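Local atomic coordinates of heavy-metal chelation domain-containing protein (Pyrococcus horikoshii, PDB entry 3NPG), a protein that is of unknown function but probably takes part in heavy-metal chelation. Residues 105-110 and 192-197; 110-115 and 134-139. All coordinates share one frame; numbering follows the deposited sequence.

Contact 1 (105-110 and 192-197)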
loop_
_atom_site.group_PDB
_atom_site.type_symbol
_atom_site.label_atom_id
_atom_site.label_comp_id
_atom_site.label_asym_id
_atom_site.label_seq_id
_atom_site.Cartn_x
_atom_site.Cartn_y
_atom_site.Cartn_z
ATOM N N ILE A 105 -27.563 13.748 -17.338
ATOM C CA ILE A 105 -26.634 13.096 -18.265
ATOM C C ILE A 105 -25.406 12.527 -17.530
ATOM O O ILE A 105 -25.184 12.829 -16.356
ATOM C CB ILE A 105 -26.208 14.083 -19.408
ATOM C CG1 ILE A 105 -25.552 15.365 -18.825
ATOM C CG2 ILE A 105 -27.397 14.421 -20.320
ATOM C CD1 ILE A 105 -24.608 16.048 -19.753
ATOM N N ASP A 106 -24.594 11.738 -18.242
ATOM C CA ASP A 106 -23.353 11.198 -17.705
ATOM C C ASP A 106 -22.214 12.205 -17.960
ATOM O O ASP A 106 -22.347 13.076 -18.822
ATOM C CB ASP A 106 -23.037 9.834 -18.365
ATOM C CG ASP A 106 -21.891 9.074 -17.719
ATOM O OD1 ASP A 106 -21.920 8.898 -16.480
ATOM O OD2 ASP A 106 -20.992 8.609 -18.461
ATOM N N VAL A 107 -21.102 12.088 -17.210
ATOM C CA VAL A 107 -19.931 12.970 -17.368
ATOM C C VAL A 107 -19.343 12.867 -18.794
ATOM O O VAL A 107 -18.878 13.867 -19.344
ATOM C CB VAL A 107 -18.849 12.672 -16.298
ATOM C CG1 VAL A 107 -17.824 13.806 -16.222
ATOM C CG2 VAL A 107 -19.482 12.422 -14.936
ATOM N N THR A 108 -19.382 11.659 -19.384
ATOM C CA THR A 108 -18.872 11.416 -20.737
ATOM C C THR A 108 -19.671 12.209 -21.794
ATOM O O THR A 108 -19.080 12.742 -22.734
ATOM C CB THR A 108 -18.858 9.915 -21.031
ATOM O OG1 THR A 108 -20.191 9.404 -20.911
ATOM C CG2 THR A 108 -17.920 9.148 -20.104
ATOM N N GLU A 109 -21.020 12.317 -21.604
ATOM C CA GLU A 109 -21.917 13.086 -22.492
ATOM C C GLU A 109 -21.579 14.565 -22.426
ATOM O O GLU A 109 -21.600 15.254 -23.452
ATOM C CB GLU A 109 -23.394 12.892 -22.083
ATOM C CG GLU A 109 -23.903 11.468 -22.210
ATOM C CD GLU A 109 -25.337 11.289 -21.743
ATOM O OE1 GLU A 109 -26.235 11.961 -22.302
ATOM O OE2 GLU A 109 -25.562 10.473 -20.820
ATOM N N LEU A 110 -21.315 15.069 -21.199
ATOM C CA LEU A 110 -20.985 16.468 -20.946
ATOM C C LEU A 110 -19.714 16.892 -21.708
ATOM O O LEU A 110 -19.677 17.987 -22.278
ATOM C CB LEU A 110 -20.809 16.693 -19.427
ATOM C CG LEU A 110 -20.593 18.139 -18.979
ATOM C CD1 LEU A 110 -21.902 18.923 -18.986
ATOM C CD2 LEU A 110 -19.977 18.186 -17.621
ATOM N N LEU A 192 -12.821 23.281 -19.105
ATOM C CA LEU A 192 -13.864 22.421 -18.568
ATOM C C LEU A 192 -13.314 21.606 -17.381
ATOM O O LEU A 192 -12.441 20.763 -17.572
ATOM C CB LEU A 192 -14.369 21.481 -19.690
ATOM C CG LEU A 192 -15.515 20.530 -19.337
ATOM C CD1 LEU A 192 -16.807 21.291 -19.092
ATOM C CD2 LEU A 192 -15.731 19.544 -20.434
ATOM N N ILE A 193 -13.778 21.914 -16.145
ATOM C CA ILE A 193 -13.357 21.202 -14.929
ATOM C C ILE A 193 -14.574 20.600 -14.237
ATOM O O ILE A 193 -15.423 21.334 -13.721
ATOM C CB ILE A 193 -12.523 22.118 -13.976
ATOM C CG1 ILE A 193 -11.280 22.692 -14.709
ATOM C CG2 ILE A 193 -12.120 21.359 -12.696
ATOM C CD1 ILE A 193 -10.577 23.752 -13.989
ATOM N N VAL A 194 -14.685 19.260 -14.271
ATOM C CA VAL A 194 -15.827 18.543 -13.697
ATOM C C VAL A 194 -15.421 17.791 -12.427
ATOM O O VAL A 194 -14.511 16.958 -12.466
ATOM C CB VAL A 194 -16.478 17.583 -14.736
ATOM C CG1 VAL A 194 -17.772 16.990 -14.199
ATOM C CG2 VAL A 194 -16.720 18.292 -16.062
ATOM N N ILE A 195 -16.101 18.074 -11.307
ATOM C CA ILE A 195 -15.883 17.356 -10.046
ATOM C C ILE A 195 -16.981 16.292 -9.916
ATOM O O ILE A 195 -18.148 16.633 -9.716
ATOM C CB ILE A 195 -15.846 18.343 -8.830
ATOM C CG1 ILE A 195 -14.850 19.524 -9.070
ATOM C CG2 ILE A 195 -15.548 17.612 -7.521
ATOM C CD1 ILE A 195 -13.370 19.112 -9.424
ATOM N N THR A 196 -16.629 15.022 -10.183
ATOM C CA THR A 196 -17.610 13.941 -10.271
ATOM C C THR A 196 -17.572 12.969 -9.095
ATOM O O THR A 196 -16.496 12.597 -8.625
ATOM C CB THR A 196 -17.508 13.224 -11.633
ATOM O OG1 THR A 196 -18.583 12.290 -11.751
ATOM C CG2 THR A 196 -16.172 12.509 -11.824
ATOM N N GLY A 197 -18.755 12.512 -8.684
ATOM C CA GLY A 197 -18.899 11.533 -7.615
ATOM C C GLY A 197 -19.857 11.950 -6.518
ATOM O O GLY A 197 -20.150 13.139 -6.357
#
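Val107 and Leu110, on one face of helix 107-112, pack on Val194 and Thr196 of strand 192-196. This is a helix lying on the mainly parallel sheet of a Rossmann-like alpha/beta domain. Val107 points its CB at the strand and splits there. Val107 CG1, anti to the backbone N (chi1 -165°), meets Val194 CG1 at 3.8 Å. On the other branch, Val107 CG2 comes to 3.3 Å from Thr196 OG1 and also lies near Thr196 CB. One valine thus spans two strand residues that face the helix, while Ile195 between them points away. Val107 and Val194 pass each other in opposite directions. The contact is buried and mostly apolar, with the Thr196 hydroxyl at one end. Ala216 of strand 214-220 and Ile169 of strand 167-171 also touch Val107, so the helix sits over three neighbouring strands. Asp106 is the N-cap of the helix. Asp106 OD2 accepts a hydrogen bond from Thr108 OG1 at 2.7 Å. Asp106 N gives one to Glu109 OE2 at 3.0 Å, approaching from above the carboxylate plane. One turn after Val107, Leu110 and Val194 meet tip to tip, Leu110 CD2 3.6 Å from Val194 CG2.

Contact 2 (110-115 and 134-139)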
loop_
_atom_site.group_PDB
_atom_site.type_symbol
_atom_site.label_atom_id
_atom_site.label_comp_id
_atom_site.label_asym_id
_atom_site.label_seq_id
_atom_site.Cartn_x
_atom_site.Cartn_y
_atom_site.Cartn_z
ATOM N N LEU A 110 -21.315 15.069 -21.199
ATOM C CA LEU A 110 -20.985 16.468 -20.946
ATOM C C LEU A 110 -19.714 16.892 -21.708
ATOM O O LEU A 110 -19.677 17.987 -22.278
ATOM C CB LEU A 110 -20.809 16.693 -19.427
ATOM C CG LEU A 110 -20.593 18.139 -18.979
ATOM C CD1 LEU A 110 -21.902 18.923 -18.986
ATOM C CD2 LEU A 110 -19.977 18.186 -17.621
ATOM N N ILE A 111 -18.684 16.010 -21.731
ATOM C CA ILE A 111 -17.416 16.266 -22.435
ATOM C C ILE A 111 -17.640 16.349 -23.947
ATOM O O ILE A 111 -17.031 17.187 -24.614
ATOM C CB ILE A 111 -16.353 15.179 -22.084
ATOM C CG1 ILE A 111 -16.234 14.942 -20.548
ATOM C CG2 ILE A 111 -14.996 15.495 -22.723
ATOM C CD1 ILE A 111 -15.823 16.173 -19.696
ATOM N N GLN A 112 -18.508 15.474 -24.484
ATOM C CA GLN A 112 -18.804 15.430 -25.918
ATOM C C GLN A 112 -19.491 16.717 -26.411
ATOM O O GLN A 112 -19.368 17.063 -27.586
ATOM C CB GLN A 112 -19.652 14.192 -26.259
ATOM C CG GLN A 112 -18.887 12.871 -26.116
ATOM C CD GLN A 112 -19.795 11.668 -26.256
ATOM O OE1 GLN A 112 -20.755 11.481 -25.490
ATOM N NE2 GLN A 112 -19.466 10.785 -27.188
ATOM N N GLN A 113 -20.170 17.450 -25.497
ATOM C CA GLN A 113 -20.856 18.712 -25.825
ATOM C C GLN A 113 -19.855 19.852 -26.118
ATOM O O GLN A 113 -20.254 20.902 -26.638
ATOM C CB GLN A 113 -21.812 19.126 -24.684
ATOM C CG GLN A 113 -23.007 18.183 -24.491
ATOM C CD GLN A 113 -23.819 18.524 -23.253
ATOM O OE1 GLN A 113 -23.630 19.570 -22.610
ATOM N NE2 GLN A 113 -24.739 17.645 -22.891
ATOM N N ASP A 114 -18.560 19.650 -25.773
ATOM C CA ASP A 114 -17.521 20.667 -25.978
ATOM C C ASP A 114 -16.390 20.176 -26.902
ATOM O O ASP A 114 -16.339 18.989 -27.248
ATOM C CB ASP A 114 -16.955 21.144 -24.623
ATOM C CG ASP A 114 -17.982 21.841 -23.750
ATOM O OD1 ASP A 114 -18.734 22.696 -24.280
ATOM O OD2 ASP A 114 -18.017 21.553 -22.528
ATOM N N GLU A 115 -15.493 21.104 -27.317
ATOM C CA GLU A 115 -14.363 20.788 -28.192
ATOM C C GLU A 115 -13.075 20.619 -27.363
ATOM O O GLU A 115 -12.322 21.584 -27.179
ATOM C CB GLU A 115 -14.189 21.888 -29.262
ATOM C CG GLU A 115 -13.346 21.459 -30.456
ATOM C CD GLU A 115 -14.007 20.463 -31.395
ATOM O OE1 GLU A 115 -15.257 20.466 -31.491
ATOM O OE2 GLU A 115 -13.268 19.725 -32.086
ATOM N N GLU A 134 -11.021 6.385 -26.313
ATOM C CA GLU A 134 -11.197 6.053 -27.737
ATOM C C GLU A 134 -11.435 7.291 -28.639
ATOM O O GLU A 134 -11.334 7.179 -29.864
ATOM C CB GLU A 134 -12.324 5.009 -27.926
ATOM C CG GLU A 134 -13.700 5.500 -27.496
ATOM C CD GLU A 134 -14.815 4.474 -27.586
ATOM O OE1 GLU A 134 -14.537 3.269 -27.383
ATOM O OE2 GLU A 134 -15.982 4.889 -27.768
ATOM N N LYS A 135 -11.774 8.452 -28.041
ATOM C CA LYS A 135 -12.038 9.666 -28.821
ATOM C C LYS A 135 -11.113 10.840 -28.443
ATOM O O LYS A 135 -10.971 11.782 -29.230
ATOM C CB LYS A 135 -13.514 10.079 -28.700
ATOM N N TYR A 136 -10.497 10.795 -27.239
ATOM C CA TYR A 136 -9.645 11.892 -26.757
ATOM C C TYR A 136 -8.289 11.386 -26.243
ATOM O O TYR A 136 -8.134 10.197 -25.967
ATOM C CB TYR A 136 -10.360 12.680 -25.643
ATOM C CG TYR A 136 -11.732 13.196 -26.027
ATOM C CD1 TYR A 136 -11.885 14.430 -26.645
ATOM C CD2 TYR A 136 -12.883 12.488 -25.691
ATOM C CE1 TYR A 136 -13.145 14.922 -26.977
ATOM C CE2 TYR A 136 -14.149 12.968 -26.020
ATOM C CZ TYR A 136 -14.276 14.184 -26.668
ATOM O OH TYR A 136 -15.522 14.667 -26.991
ATOM N N GLU A 137 -7.320 12.306 -26.081
ATOM C CA GLU A 137 -6.018 11.993 -25.493
ATOM C C GLU A 137 -6.167 12.065 -23.968
ATOM O O GLU A 137 -6.355 13.151 -23.417
ATOM C CB GLU A 137 -4.957 12.992 -25.993
ATOM C CG GLU A 137 -3.528 12.613 -25.651
ATOM C CD GLU A 137 -2.484 13.583 -26.179
ATOM O OE1 GLU A 137 -2.581 13.982 -27.365
ATOM O OE2 GLU A 137 -1.566 13.943 -25.407
ATOM N N VAL A 138 -6.206 10.904 -23.306
ATOM C CA VAL A 138 -6.516 10.831 -21.878
ATOM C C VAL A 138 -5.278 10.538 -21.009
ATOM O O VAL A 138 -4.431 9.724 -21.386
ATOM C CB VAL A 138 -7.676 9.820 -21.610
ATOM C CG1 VAL A 138 -7.978 9.708 -20.124
ATOM C CG2 VAL A 138 -8.933 10.211 -22.386
ATOM N N TYR A 139 -5.187 11.212 -19.835
ATOM C CA TYR A 139 -4.135 10.991 -18.838
ATOM C C TYR A 139 -4.792 10.679 -17.501
ATOM O O TYR A 139 -5.417 11.561 -16.906
ATOM C CB TYR A 139 -3.225 12.233 -18.711
ATOM C CG TYR A 139 -2.391 12.504 -19.944
ATOM C CD1 TYR A 139 -2.885 13.283 -20.989
ATOM C CD2 TYR A 139 -1.100 12.008 -20.057
ATOM C CE1 TYR A 139 -2.126 13.527 -22.131
ATOM C CE2 TYR A 139 -0.327 12.253 -21.191
ATOM C CZ TYR A 139 -0.846 13.011 -22.229
ATOM O OH TYR A 139 -0.085 13.254 -23.349
#
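Tyr136 carries most of this contact. It lies just before strand 137-141 and stretches its ring across to Ile111 and Gln112 of helix 107-112. Its CB points at the helix. CG lies anti to the carbonyl carbon (chi1 -54°), and the ring ends with its hydroxyl at the helix backbone. Tyr136 OH is 3.5 Å from Gln112 CA and 3.8 Å from Ile111 O. Neither approach counts as a hydrogen bond. Ile111 O already accepts the backbone N-H of Asp114, with Asp114 N at 3.1 Å from it.

Ile111 has the next largest share. Its CG2 methyl stands over one face of the tyrosine ring, 4.1 Å above the plane and offset toward the rim. The nearest ring carbon is CZ, with Ile111 CG2 to Tyr136 CZ at 4.2 Å. The end of Ile111 leads away from the tyrosine, and the side chain also packs on Leu192, Ile119 and Leu132. Ile119 also touches Tyr136, so the two residues share a neighbour in the sheet.

Gln112 adds the outer part. Its side chain crosses the tyrosine at about a right angle, with amide and ring planes 72° apart. Gln112 CG comes to 3.9 Å from Tyr136 OH, and the chain runs on extended beyond CG. Gln112 is exposed, whereas Ile111 is buried, so the contact runs from the domain interior out to its surface.

Past Tyr136 the chain joins the sheet, where Glu137 and Tyr139 pair with strand 118-122 by backbone hydrogen bonds. The arrangement is the packing of helix 107-112, which precedes strand 118-122, against the loop leading into the neighbouring strand 137-141 of a Rossmann-like alpha/beta domain.

The centres of contacts 1 and 2 are about 11 Å apart. Both use helix 107-112, and their segments overlap at Leu110, which packs on the partner segment only in contact 1. Both also reach the same seven-stranded mixed sheet. Contact 1 meets strand 192-196 within it, and contact 2 meets the lead-in to strand 137-141, nearer one border. Apart from the shared Leu110, the residues of contact 2 all come between the two segments of contact 1 in the chain. The two touch directly, with Leu192 CD2 3.5 Å from Ile111 CD1. One short helix therefore joins parts of the sheet that are distant in sequence, and all four segments belong to the same Rossmann-like domain.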